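Side-chain contacts in acetyl xylan esterase (Paenibacillus sp. R4, PDB 6AGQ), which probably removes acetyl groups from acetylated xylan and related esters, as a cold-active serine esterase of the alpha/beta-hydrolase clan: residues 25-30 with 147-152; 38-43 with 164-169. One frame throughout, in Å; residues are numbered along the deposited sequence.

Contacts 1 and 2 both tie the N-terminal part of the chain, helix 24-36 and the loop after it, to the region of helix 153-170. In contact 1 the early partner is the helix itself and the later one the loop just ahead of helix 153-170; in contact 2 the roles are exchanged, a loop lying on that helix. Their centres stand 22 Å apart, and their nearest atoms about 10 Å. Contact 1 is the smaller, a surface contact of one ring edge against a proline and its peptide. Contact 2 buries 182 Å² and is partly buried, its F167 reaching inward toward the central sheet. Neither has a hydrogen bond between its segments.

Contact 1: residues 25-30 with 147-152; sequences DLFWDN and LDPASY
F27 and A150 have the nearest pair of CA atoms across the segments, 8.2 Å apart. Residues 25-30 are a stretch of helix 24-36, whereas 147-152 belong to the loop that leads into helix 153-170. F27 supplies the helix side of the contact, P149 and the A150 amide the loop side. F27 holds its CG anti to the backbone N (chi1 171°), which carries the ring away from its helix and sets its outer edge against the loop. The leading atom, F27 CZ, comes to 3.4 Å from P149 O, and that oxygen lies near the ring plane, so a ring C-H rather than the pi face meets the carbonyl. Beside it, F27 CE1 packs against P149 CB at 3.8 Å and lies equally far, 3.8 Å, from A150 N. That amide is already engaged within the loop: A150 N donates to D148 OD1 over 3.3 Å at an N-H...O angle of 156°, forming an Asx turn, with the hydrogen arriving from above the carboxylate plane. On the helix side, F27 CE2 rests 3.8 Å above the W28 ring, over its centre. Y252 touches both F27 and P149, and P149 also packs on T249 of helix 243-251. Replacing the F27 ring with an alanine's methyl is likely to leave a gap beside P149 and take a neighbour from one W28 face. With 102 Å² buried and no hydrogen bond between the segments, the geometry implies joining by van der Waals packing, to which the polarised ring edge facing P149 O probably adds a weak electrostatic attraction.

Contact 2: residues 38-43 with 164-169; sequences KPLHAQ and ALDFVC
L40 sets CD1 against the D166 side chain and CD2 over the backbone N and CA of F167, close also to D166 CB. L40 CD1 lies 3.7 Å from D166 CB and also skirts the carboxylate, while L40 CD2 comes to 3.5 Å from F167 N and 3.8 Å from F167 CB. L40 crosses the D166 side chain at a slant. D166 places CG beside its backbone N (chi1 -61°), and its OD1 forms a salt bridge with R200; L40 therefore packs on the apolar base of a side chain whose charged end is held elsewhere. F167 CG is anti to the backbone N (chi1 175°), which swings the ring out from the helix with an edge toward A42: A42 CB lies near the ring plane, 3.9 Å from F167 CD1 and equally far from F167 CE1. The nearest pair of CA atoms across the contact is A42 and F167, 7.3 Å apart. No hydrogen bond links the segments, but R163 of the same helix donates to K38 O, and more weakly to P39 O. Loop 38-43 leads into strand 43-46, outermost within this chain in the mixed sheet, and bonds directly to strand 55-63, L40 to D63 and Q43 to V61 through their backbones. Through F167, on V60 and L116, helix 153-170 packs on the same sheet, flanked by the loop.

Contact 1: residues 25-30 with 147-152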
ATOM      1  N   ASP A  25     -13.953   5.468  42.967  1.00 31.84           N
ATOM      2  CA  ASP A  25     -13.156   6.253  43.941  1.00 37.32           C
ATOM      3  C   ASP A  25     -12.505   5.374  45.014  1.00 38.60           C
ATOM      4  O   ASP A  25     -11.300   5.542  45.339  1.00 31.96           O
ATOM      5  CB  ASP A  25     -13.941   7.413  44.542  1.00 38.70           C
ATOM      6  CG  ASP A  25     -14.400   8.410  43.472  1.00 42.41           C
ATOM      7  OD1 ASP A  25     -13.606   8.712  42.548  1.00 41.98           O
ATOM      8  OD2 ASP A  25     -15.564   8.881  43.522  1.00 46.88           O
ATOM      9  N   LEU A  26     -13.256   4.401  45.514  1.00 41.43           N
ATOM     10  CA  LEU A  26     -12.671   3.413  46.439  1.00 41.82           C
ATOM     11  C   LEU A  26     -11.438   2.637  45.845  1.00 33.11           C
ATOM     12  O   LEU A  26     -10.417   2.510  46.508  1.00 30.38           O
ATOM     13  CB  LEU A  26     -13.730   2.443  46.939  1.00 44.69           C
ATOM     14  CG  LEU A  26     -13.226   1.295  47.829  1.00 48.75           C
ATOM     15  CD1 LEU A  26     -12.649   1.886  49.104  1.00 49.05           C
ATOM     16  CD2 LEU A  26     -14.349   0.295  48.125  1.00 49.70           C
ATOM     17  N   PHE A  27     -11.547   2.117  44.638  1.00 30.03           N
ATOM     18  CA  PHE A  27     -10.400   1.417  43.992  1.00 32.44           C
ATOM     19  C   PHE A  27      -9.154   2.318  43.986  1.00 30.53           C
ATOM     20  O   PHE A  27      -8.063   1.852  44.357  1.00 29.64           O
ATOM     21  CB  PHE A  27     -10.756   1.007  42.576  1.00 31.47           C
ATOM     22  CG  PHE A  27      -9.597   0.493  41.781  1.00 32.89           C
ATOM     23  CD1 PHE A  27      -9.233  -0.848  41.850  1.00 35.83           C
ATOM     24  CD2 PHE A  27      -8.889   1.335  40.937  1.00 33.21           C
ATOM     25  CE1 PHE A  27      -8.158  -1.322  41.097  1.00 35.94           C
ATOM     26  CE2 PHE A  27      -7.815   0.884  40.192  1.00 33.75           C
ATOM     27  CZ  PHE A  27      -7.453  -0.451  40.262  1.00 36.60           C
ATOM     28  N   TRP A  28      -9.330   3.594  43.597  1.00 27.57           N
ATOM     29  CA  TRP A  28      -8.240   4.530  43.528  1.00 26.90           C
ATOM     30  C   TRP A  28      -7.683   4.987  44.877  1.00 30.35           C
ATOM     31  O   TRP A  28      -6.432   5.116  45.025  1.00 28.58           O
ATOM     32  CB  TRP A  28      -8.498   5.717  42.580  1.00 24.45           C
ATOM     33  CG  TRP A  28      -8.410   5.305  41.139  1.00 24.05           C
ATOM     34  CD1 TRP A  28      -9.435   5.260  40.223  1.00 21.48           C
ATOM     35  CD2 TRP A  28      -7.238   4.872  40.444  1.00 20.55           C
ATOM     36  NE1 TRP A  28      -8.971   4.801  39.040  1.00 20.28           N
ATOM     37  CE2 TRP A  28      -7.632   4.550  39.136  1.00 19.14           C
ATOM     38  CE3 TRP A  28      -5.896   4.693  40.819  1.00 21.78           C
ATOM     39  CZ2 TRP A  28      -6.735   4.091  38.170  1.00 19.61           C
ATOM     40  CZ3 TRP A  28      -5.001   4.209  39.874  1.00 21.25           C
ATOM     41  CH2 TRP A  28      -5.435   3.883  38.569  1.00 20.14           C
ATOM     42  N   ASP A  29      -8.503   5.271  45.868  1.00 31.61           N
ATOM     43  CA  ASP A  29      -7.833   5.701  47.107  1.00 38.22           C
ATOM     44  C   ASP A  29      -7.177   4.545  47.895  1.00 35.28           C
ATOM     45  O   ASP A  29      -6.246   4.799  48.649  1.00 40.59           O
ATOM     46  CB  ASP A  29      -8.618   6.702  47.955  1.00 46.76           C
ATOM     47  CG  ASP A  29     -10.017   6.368  48.051  1.00 48.84           C
ATOM     48  OD1 ASP A  29     -10.253   5.154  47.966  1.00 60.55           O
ATOM     49  OD2 ASP A  29     -10.866   7.287  48.156  1.00 55.97           O
ATOM     50  N   ASN A  30      -7.602   3.292  47.671  1.00 33.21           N
ATOM     51  CA  ASN A  30      -6.814   2.136  48.109  1.00 37.27           C
ATOM     52  C   ASN A  30      -5.461   2.090  47.384  1.00 41.76           C
ATOM     53  O   ASN A  30      -4.421   1.909  48.019  1.00 45.63           O
ATOM     54  CB  ASN A  30      -7.533   0.771  47.863  1.00 37.97           C
ATOM     55  CG  ASN A  30      -8.686   0.491  48.868  1.00 40.39           C
ATOM     56  OD1 ASN A  30      -8.820   1.131  49.923  1.00 37.48           O
ATOM     57  ND2 ASN A  30      -9.533  -0.457  48.512  1.00 37.18           N
ATOM     58  N   LEU A 147      -7.757  -8.749  32.680  1.00 29.60           N
ATOM     59  CA  LEU A 147      -8.907  -9.328  33.387  1.00 32.76           C
ATOM     60  C   LEU A 147      -9.203  -8.895  34.822  1.00 33.86           C
ATOM     61  O   LEU A 147     -10.273  -9.223  35.334  1.00 33.15           O
ATOM     62  CB  LEU A 147      -8.864 -10.845  33.278  1.00 35.49           C
ATOM     63  CG  LEU A 147      -8.965 -11.291  31.805  1.00 38.17           C
ATOM     64  CD1 LEU A 147      -8.847 -12.823  31.741  1.00 41.52           C
ATOM     65  CD2 LEU A 147     -10.249 -10.805  31.112  1.00 36.76           C
ATOM     66  N   ASP A 148      -8.325  -8.119  35.448  1.00 35.17           N
ATOM     67  CA  ASP A 148      -8.557  -7.619  36.794  1.00 38.29           C
ATOM     68  C   ASP A 148      -7.905  -6.235  36.967  1.00 35.36           C
ATOM     69  O   ASP A 148      -6.707  -6.146  36.833  1.00 31.77           O
ATOM     70  CB  ASP A 148      -7.966  -8.633  37.790  1.00 46.45           C
ATOM     71  CG  ASP A 148      -8.142  -8.221  39.288  1.00 55.12           C
ATOM     72  OD1 ASP A 148      -8.899  -7.261  39.641  1.00 59.32           O
ATOM     73  OD2 ASP A 148      -7.493  -8.889  40.137  1.00 64.55           O
ATOM     74  N   PRO A 149      -8.681  -5.178  37.328  1.00 33.52           N
ATOM     75  CA  PRO A 149      -8.046  -3.866  37.446  1.00 36.38           C
ATOM     76  C   PRO A 149      -6.937  -3.787  38.523  1.00 35.35           C
ATOM     77  O   PRO A 149      -6.056  -2.967  38.390  1.00 33.21           O
ATOM     78  CB  PRO A 149      -9.202  -2.908  37.787  1.00 34.80           C
ATOM     79  CG  PRO A 149     -10.313  -3.775  38.240  1.00 37.91           C
ATOM     80  CD  PRO A 149     -10.131  -5.113  37.588  1.00 36.02           C
ATOM     81  N   ALA A 150      -7.014  -4.601  39.564  1.00 32.33           N
ATOM     82  CA  ALA A 150      -5.999  -4.634  40.607  1.00 37.29           C
ATOM     83  C   ALA A 150      -4.614  -4.969  40.068  1.00 37.41           C
ATOM     84  O   ALA A 150      -3.640  -4.503  40.642  1.00 32.94           O
ATOM     85  CB  ALA A 150      -6.368  -5.634  41.707  1.00 38.68           C
ATOM     86  N   SER A 151      -4.533  -5.746  38.979  1.00 32.50           N
ATOM     87  CA  SER A 151      -3.220  -6.140  38.404  1.00 33.03           C
ATOM     88  C   SER A 151      -2.946  -5.585  36.992  1.00 29.99           C
ATOM     89  O   SER A 151      -1.944  -5.948  36.350  1.00 27.75           O
ATOM     90  CB  SER A 151      -3.129  -7.689  38.386  1.00 36.54           C
ATOM     91  OG  SER A 151      -4.090  -8.221  37.490  1.00 45.09           O
ATOM     92  N   TYR A 152      -3.821  -4.686  36.512  1.00 25.98           N
ATOM     93  CA  TYR A 152      -3.716  -4.189  35.161  1.00 25.30           C
ATOM     94  C   TYR A 152      -2.523  -3.216  34.966  1.00 25.33           C
ATOM     95  O   TYR A 152      -2.346  -2.318  35.783  1.00 21.89           O
ATOM     96  CB  TYR A 152      -5.015  -3.539  34.761  1.00 23.42           C
ATOM     97  CG  TYR A 152      -5.004  -2.954  33.354  1.00 22.57           C
ATOM     98  CD1 TYR A 152      -4.872  -3.791  32.267  1.00 20.99           C
ATOM     99  CD2 TYR A 152      -5.130  -1.557  33.133  1.00 21.34           C
ATOM    100  CE1 TYR A 152      -4.880  -3.290  30.998  1.00 22.31           C
ATOM    101  CE2 TYR A 152      -5.113  -1.036  31.846  1.00 23.08           C
ATOM    102  CZ  TYR A 152      -4.965  -1.914  30.775  1.00 23.19           C
ATOM    103  OH  TYR A 152      -4.963  -1.458  29.460  1.00 23.65           O
TER

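Contact 2: residues 38-43 with 164-169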
ATOM      1  N   LYS A  38       5.042   4.216  50.499  1.00 47.71           N
ATOM      2  CA  LYS A  38       6.300   3.903  49.800  1.00 46.65           C
ATOM      3  C   LYS A  38       7.016   5.196  49.612  1.00 41.48           C
ATOM      4  O   LYS A  38       6.613   6.001  48.781  1.00 39.22           O
ATOM      5  CB  LYS A  38       6.062   3.212  48.461  1.00 49.72           C
ATOM      6  CG  LYS A  38       6.930   1.997  48.290  1.00 61.07           C
ATOM      7  CD  LYS A  38       6.462   0.842  49.185  1.00 62.58           C
ATOM      8  CE  LYS A  38       7.558  -0.205  49.279  1.00 65.34           C
ATOM      9  NZ  LYS A  38       7.896  -0.743  47.911  1.00 73.46           N
ATOM     10  N   PRO A  39       8.073   5.417  50.403  1.00 40.34           N
ATOM     11  CA  PRO A  39       8.903   6.606  50.154  1.00 38.10           C
ATOM     12  C   PRO A  39       9.416   6.674  48.674  1.00 33.75           C
ATOM     13  O   PRO A  39       9.586   5.629  48.003  1.00 25.40           O
ATOM     14  CB  PRO A  39      10.076   6.420  51.117  1.00 37.92           C
ATOM     15  CG  PRO A  39       9.555   5.508  52.176  1.00 41.81           C
ATOM     16  CD  PRO A  39       8.660   4.546  51.444  1.00 39.39           C
ATOM     17  N   LEU A  40       9.628   7.893  48.199  1.00 31.38           N
ATOM     18  CA  LEU A  40      10.125   8.141  46.840  1.00 34.89           C
ATOM     19  C   LEU A  40      11.559   7.689  46.622  1.00 30.48           C
ATOM     20  O   LEU A  40      11.879   7.127  45.575  1.00 29.54           O
ATOM     21  CB  LEU A  40       9.939   9.617  46.433  1.00 39.98           C
ATOM     22  CG  LEU A  40       8.812   9.846  45.409  1.00 45.84           C
ATOM     23  CD1 LEU A  40       7.445   9.613  46.042  1.00 49.72           C
ATOM     24  CD2 LEU A  40       8.931  11.255  44.852  1.00 48.42           C
ATOM     25  N   HIS A  41      12.413   7.906  47.610  1.00 30.34           N
ATOM     26  CA  HIS A  41      13.860   7.641  47.529  1.00 31.85           C
ATOM     27  C   HIS A  41      14.524   8.344  46.303  1.00 33.92           C
ATOM     28  O   HIS A  41      15.489   7.806  45.693  1.00 36.31           O
ATOM     29  CB  HIS A  41      14.167   6.140  47.533  1.00 36.04           C
ATOM     30  CG  HIS A  41      13.900   5.436  48.827  1.00 45.31           C
ATOM     31  ND1 HIS A  41      14.091   6.025  50.061  1.00 48.55           N
ATOM     32  CD2 HIS A  41      13.537   4.149  49.076  1.00 48.70           C
ATOM     33  CE1 HIS A  41      13.808   5.149  51.014  1.00 54.22           C
ATOM     34  NE2 HIS A  41      13.478   4.000  50.440  1.00 55.40           N
ATOM     35  N   ALA A  42      14.047   9.561  45.993  1.00 35.13           N
ATOM     36  CA  ALA A  42      14.588  10.395  44.916  1.00 35.20           C
ATOM     37  C   ALA A  42      16.142  10.501  44.926  1.00 37.09           C
ATOM     38  O   ALA A  42      16.736  10.844  45.928  1.00 35.08           O
ATOM     39  CB  ALA A  42      13.968  11.781  44.964  1.00 33.55           C
ATOM     40  N   GLN A  43      16.777  10.150  43.812  1.00 34.91           N
ATOM     41  CA  GLN A  43      18.178  10.441  43.591  1.00 36.77           C
ATOM     42  C   GLN A  43      18.212  11.427  42.420  1.00 38.05           C
ATOM     43  O   GLN A  43      17.467  11.310  41.425  1.00 38.38           O
ATOM     44  CB  GLN A  43      19.008   9.200  43.273  1.00 43.81           C
ATOM     45  CG  GLN A  43      18.985   8.049  44.306  1.00 50.87           C
ATOM     46  CD  GLN A  43      19.584   6.739  43.740  1.00 60.86           C
ATOM     47  OE1 GLN A  43      18.880   5.730  43.587  1.00 59.00           O
ATOM     48  NE2 GLN A  43      20.888   6.766  43.398  1.00 61.18           N
ATOM     49  N   ALA A 164       5.331  11.308  40.228  1.00 20.67           N
ATOM     50  CA  ALA A 164       6.007  12.448  39.598  1.00 21.77           C
ATOM     51  C   ALA A 164       5.567  13.812  40.178  1.00 24.20           C
ATOM     52  O   ALA A 164       6.338  14.734  40.289  1.00 24.59           O
ATOM     53  CB  ALA A 164       5.811  12.427  38.095  1.00 22.35           C
ATOM     54  N   LEU A 165       4.312  13.940  40.566  1.00 26.35           N
ATOM     55  CA  LEU A 165       3.870  15.176  41.248  1.00 27.55           C
ATOM     56  C   LEU A 165       4.461  15.242  42.659  1.00 30.06           C
ATOM     57  O   LEU A 165       4.828  16.322  43.081  1.00 29.83           O
ATOM     58  CB  LEU A 165       2.363  15.269  41.344  1.00 24.84           C
ATOM     59  CG  LEU A 165       1.589  15.002  40.059  1.00 28.74           C
ATOM     60  CD1 LEU A 165       0.089  14.853  40.354  1.00 30.80           C
ATOM     61  CD2 LEU A 165       1.886  16.062  39.008  1.00 31.14           C
ATOM     62  N   ASP A 166       4.577  14.100  43.362  1.00 34.41           N
ATOM     63  CA  ASP A 166       5.313  14.012  44.671  1.00 33.67           C
ATOM     64  C   ASP A 166       6.771  14.439  44.469  1.00 29.35           C
ATOM     65  O   ASP A 166       7.334  15.104  45.314  1.00 27.73           O
ATOM     66  CB  ASP A 166       5.379  12.561  45.308  1.00 36.70           C
ATOM     67  CG  ASP A 166       3.985  11.931  45.660  1.00 42.42           C
ATOM     68  OD1 ASP A 166       2.970  12.642  45.691  1.00 46.54           O
ATOM     69  OD2 ASP A 166       3.922  10.684  45.927  1.00 47.13           O
ATOM     70  N   PHE A 167       7.402  13.996  43.389  1.00 25.87           N
ATOM     71  CA  PHE A 167       8.794  14.416  43.134  1.00 28.27           C
ATOM     72  C   PHE A 167       8.897  15.929  42.928  1.00 27.50           C
ATOM     73  O   PHE A 167       9.718  16.584  43.610  1.00 24.69           O
ATOM     74  CB  PHE A 167       9.441  13.729  41.947  1.00 29.30           C
ATOM     75  CG  PHE A 167      10.834  14.255  41.631  1.00 31.73           C
ATOM     76  CD1 PHE A 167      11.936  13.826  42.360  1.00 32.72           C
ATOM     77  CD2 PHE A 167      11.029  15.236  40.617  1.00 30.32           C
ATOM     78  CE1 PHE A 167      13.204  14.347  42.083  1.00 34.15           C
ATOM     79  CE2 PHE A 167      12.288  15.744  40.316  1.00 30.73           C
ATOM     80  CZ  PHE A 167      13.385  15.300  41.044  1.00 31.74           C
ATOM     81  N   VAL A 168       8.107  16.504  42.020  1.00 25.95           N
ATOM     82  CA  VAL A 168       8.270  17.925  41.811  1.00 28.36           C
ATOM     83  C   VAL A 168       7.921  18.711  43.064  1.00 30.23           C
ATOM     84  O   VAL A 168       8.575  19.728  43.328  1.00 29.88           O
ATOM     85  CB  VAL A 168       7.588  18.510  40.541  1.00 29.25           C
ATOM     86  CG1 VAL A 168       8.189  17.874  39.302  1.00 31.14           C
ATOM     87  CG2 VAL A 168       6.064  18.443  40.542  1.00 27.34           C
ATOM     88  N   CYS A 169       6.922  18.264  43.833  1.00 33.22           N
ATOM     89  CA  CYS A 169       6.551  18.978  45.085  1.00 36.42           C
ATOM     90  C   CYS A 169       7.619  18.875  46.187  1.00 35.75           C
ATOM     91  O   CYS A 169       7.792  19.789  46.980  1.00 29.52           O
ATOM     92  CB  CYS A 169       5.219  18.500  45.627  1.00 37.22           C
ATOM     93  SG  CYS A 169       3.891  19.079  44.575  1.00 48.08           S
TER